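Local coordinates for FAD:protein FMN transferase (Pseudomonas stutzeri ATCC 14405 = CCUG 16156, PDB 5MGY), which probably transfers FMN from FAD onto a threonine side chain of a target protein, a magnesium-dependent reaction that releases AMP, at residues Gly191-Pro194 with Pro198-Ile201. Sequence-based numbering, arbitrary orientation.
Sequences GRKP and PWRI
Pro-198 meets the end of Arg-192, whose chain runs extended from CG to NE and carries NH1 to 3.5 Å from the proline CB. The backbone N of Pro-198 is a ring nitrogen without a hydrogen, so the approach of NH1 is packing and not a hydrogen bond; NH1 makes a weak hydrogen bond to the carbonyl O of Gly-196 in the intervening linker. Next, Trp-199 contributes the largest single share of the contact. With CG beside its backbone N (chi1 -59°), the indole reaches back to the loop, where Lys-193 lies across one face: Lys-193 CG sits 3.9 Å from the centroid of the Trp-199 six-membered ring, 9° off its normal, a CH-pi contact. A bend at chi3 (-133°) keeps the lysine chain going over the ring, with Lys-193 CE 3.7 Å from CE3 of Trp-199. At the pyrrole end, CD1 of Trp-199 comes within 3.4 Å of the Gly-191 O, while NE1 is hydrogen-bonded to Ser-178 OG, which also binds the Arg-192 O. Without the indole, as with a leucine here, the aliphatic chain of Lys-193 would probably lose its flat support and Ser-178 OG a donor. Beyond it, Arg-200 turns to Glu-218, and Ile-201 continues the strand paired with 213-219. The connection between strands 186-190 and 199-205 is thus folded back on itself chiefly by apolar, aromatic packing, while the indole N-H binds Ser-178 and the Arg-200 guanidinium Glu-218, both outside the two segments.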
ATOM      1  N   GLY A 191       6.884   9.618  17.911  1.00 47.76           N
ATOM      2  CA  GLY A 191       7.419   9.739  19.238  1.00 48.77           C
ATOM      3  C   GLY A 191       8.757   9.059  19.414  1.00 49.51           C
ATOM      4  O   GLY A 191       9.447   8.727  18.441  1.00 42.17           O
ATOM      5  N   ARG A 192       9.097   8.869  20.689  1.00 53.94           N
ATOM      6  CA  ARG A 192      10.321   8.206  21.088  1.00 58.63           C
ATOM      7  C   ARG A 192      10.026   7.178  22.136  1.00 52.57           C
ATOM      8  O   ARG A 192       9.030   7.258  22.773  1.00 51.86           O
ATOM      9  CB  ARG A 192      11.324   9.253  21.580  1.00 69.02           C
ATOM     10  CG  ARG A 192      11.811  10.150  20.427  1.00 78.09           C
ATOM     11  CD  ARG A 192      12.825  11.182  20.856  1.00 85.54           C
ATOM     12  NE  ARG A 192      13.602  11.735  19.750  1.00 90.18           N
ATOM     13  CZ  ARG A 192      14.652  11.142  19.161  1.00108.19           C
ATOM     14  NH1 ARG A 192      15.050   9.920  19.517  1.00119.20           N
ATOM     15  NH2 ARG A 192      15.312  11.767  18.183  1.00111.93           N
ATOM     16  N   LYS A 193      10.892   6.190  22.299  1.00 52.68           N
ATOM     17  CA  LYS A 193      10.764   5.210  23.386  1.00 52.68           C
ATOM     18  C   LYS A 193      11.140   5.884  24.751  1.00 54.89           C
ATOM     19  O   LYS A 193      11.636   7.008  24.786  1.00 53.83           O
ATOM     20  CB  LYS A 193      11.567   3.935  23.072  1.00 50.94           C
ATOM     21  CG  LYS A 193      11.151   3.231  21.789  1.00 52.23           C
ATOM     22  CD  LYS A 193      11.878   1.910  21.485  1.00 56.41           C
ATOM     23  CE  LYS A 193      12.400   1.774  20.031  1.00 57.98           C
ATOM     24  NZ  LYS A 193      12.518   0.351  19.564  1.00 57.55           N
ATOM     25  N   PRO A 194      10.843   5.226  25.888  1.00 58.96           N
ATOM     26  CA  PRO A 194      11.083   5.880  27.173  1.00 57.81           C
ATOM     27  C   PRO A 194      12.562   6.267  27.421  1.00 58.46           C
ATOM     28  O   PRO A 194      12.785   7.396  27.846  1.00 50.90           O
ATOM     29  CB  PRO A 194      10.602   4.826  28.175  1.00 60.72           C
ATOM     30  CG  PRO A 194       9.613   4.002  27.394  1.00 59.26           C
ATOM     31  CD  PRO A 194      10.281   3.875  26.080  1.00 58.45           C
ATOM     32  N   PRO A 198      14.807   6.593  19.226  1.00 51.73           N
ATOM     33  CA  PRO A 198      13.796   6.622  18.224  1.00 50.81           C
ATOM     34  C   PRO A 198      13.389   5.227  17.724  1.00 47.19           C
ATOM     35  O   PRO A 198      14.084   4.195  17.917  1.00 47.31           O
ATOM     36  CB  PRO A 198      14.488   7.379  17.109  1.00 51.45           C
ATOM     37  CG  PRO A 198      15.875   6.804  17.134  1.00 53.82           C
ATOM     38  CD  PRO A 198      16.113   6.607  18.605  1.00 51.99           C
ATOM     39  N   TRP A 199      12.242   5.251  17.053  1.00 45.47           N
ATOM     40  CA  TRP A 199      11.783   4.127  16.272  1.00 45.06           C
ATOM     41  C   TRP A 199      12.589   4.050  14.940  1.00 45.42           C
ATOM     42  O   TRP A 199      12.764   5.026  14.215  1.00 39.95           O
ATOM     43  CB  TRP A 199      10.296   4.284  15.985  1.00 42.60           C
ATOM     44  CG  TRP A 199       9.418   4.366  17.218  1.00 39.26           C
ATOM     45  CD1 TRP A 199       8.796   5.487  17.691  1.00 36.63           C
ATOM     46  CD2 TRP A 199       9.020   3.286  18.069  1.00 35.19           C
ATOM     47  NE1 TRP A 199       8.064   5.181  18.791  1.00 35.84           N
ATOM     48  CE2 TRP A 199       8.165   3.835  19.042  1.00 35.93           C
ATOM     49  CE3 TRP A 199       9.250   1.907  18.061  1.00 35.92           C
ATOM     50  CZ2 TRP A 199       7.575   3.062  20.048  1.00 35.26           C
ATOM     51  CZ3 TRP A 199       8.676   1.135  19.052  1.00 36.77           C
ATOM     52  CH2 TRP A 199       7.859   1.724  20.055  1.00 35.73           C
ATOM     53  N   ARG A 200      13.066   2.863  14.623  1.00 50.94           N
ATOM     54  CA  ARG A 200      13.860   2.669  13.443  1.00 56.03           C
ATOM     55  C   ARG A 200      13.363   1.539  12.580  1.00 55.71           C
ATOM     56  O   ARG A 200      12.923   0.480  13.089  1.00 57.51           O
ATOM     57  CB  ARG A 200      15.257   2.304  13.885  1.00 66.80           C
ATOM     58  CG  ARG A 200      15.902   3.271  14.868  1.00 69.09           C
ATOM     59  CD  ARG A 200      17.333   2.837  15.089  1.00 73.56           C
ATOM     60  NE  ARG A 200      18.197   4.000  15.004  1.00 77.80           N
ATOM     61  CZ  ARG A 200      18.875   4.503  16.024  1.00 83.25           C
ATOM     62  NH1 ARG A 200      18.796   3.947  17.244  1.00 86.50           N
ATOM     63  NH2 ARG A 200      19.611   5.588  15.832  1.00 80.35           N
ATOM     64  N   ILE A 201      13.442   1.745  11.277  1.00 56.71           N
ATOM     65  CA  ILE A 201      13.181   0.671  10.349  1.00 61.18           C
ATOM     66  C   ILE A 201      14.482   0.484   9.524  1.00 59.35           C
ATOM     67  O   ILE A 201      15.357   1.379   9.431  1.00 45.55           O
ATOM     68  CB  ILE A 201      11.869   0.944   9.530  1.00 67.70           C
ATOM     69  CG1 ILE A 201      11.311  -0.301   8.796  1.00 80.26           C
ATOM     70  CG2 ILE A 201      12.079   2.028   8.485  1.00 66.06           C
ATOM     71  CD1 ILE A 201      11.003  -1.551   9.624  1.00 83.87           C
TER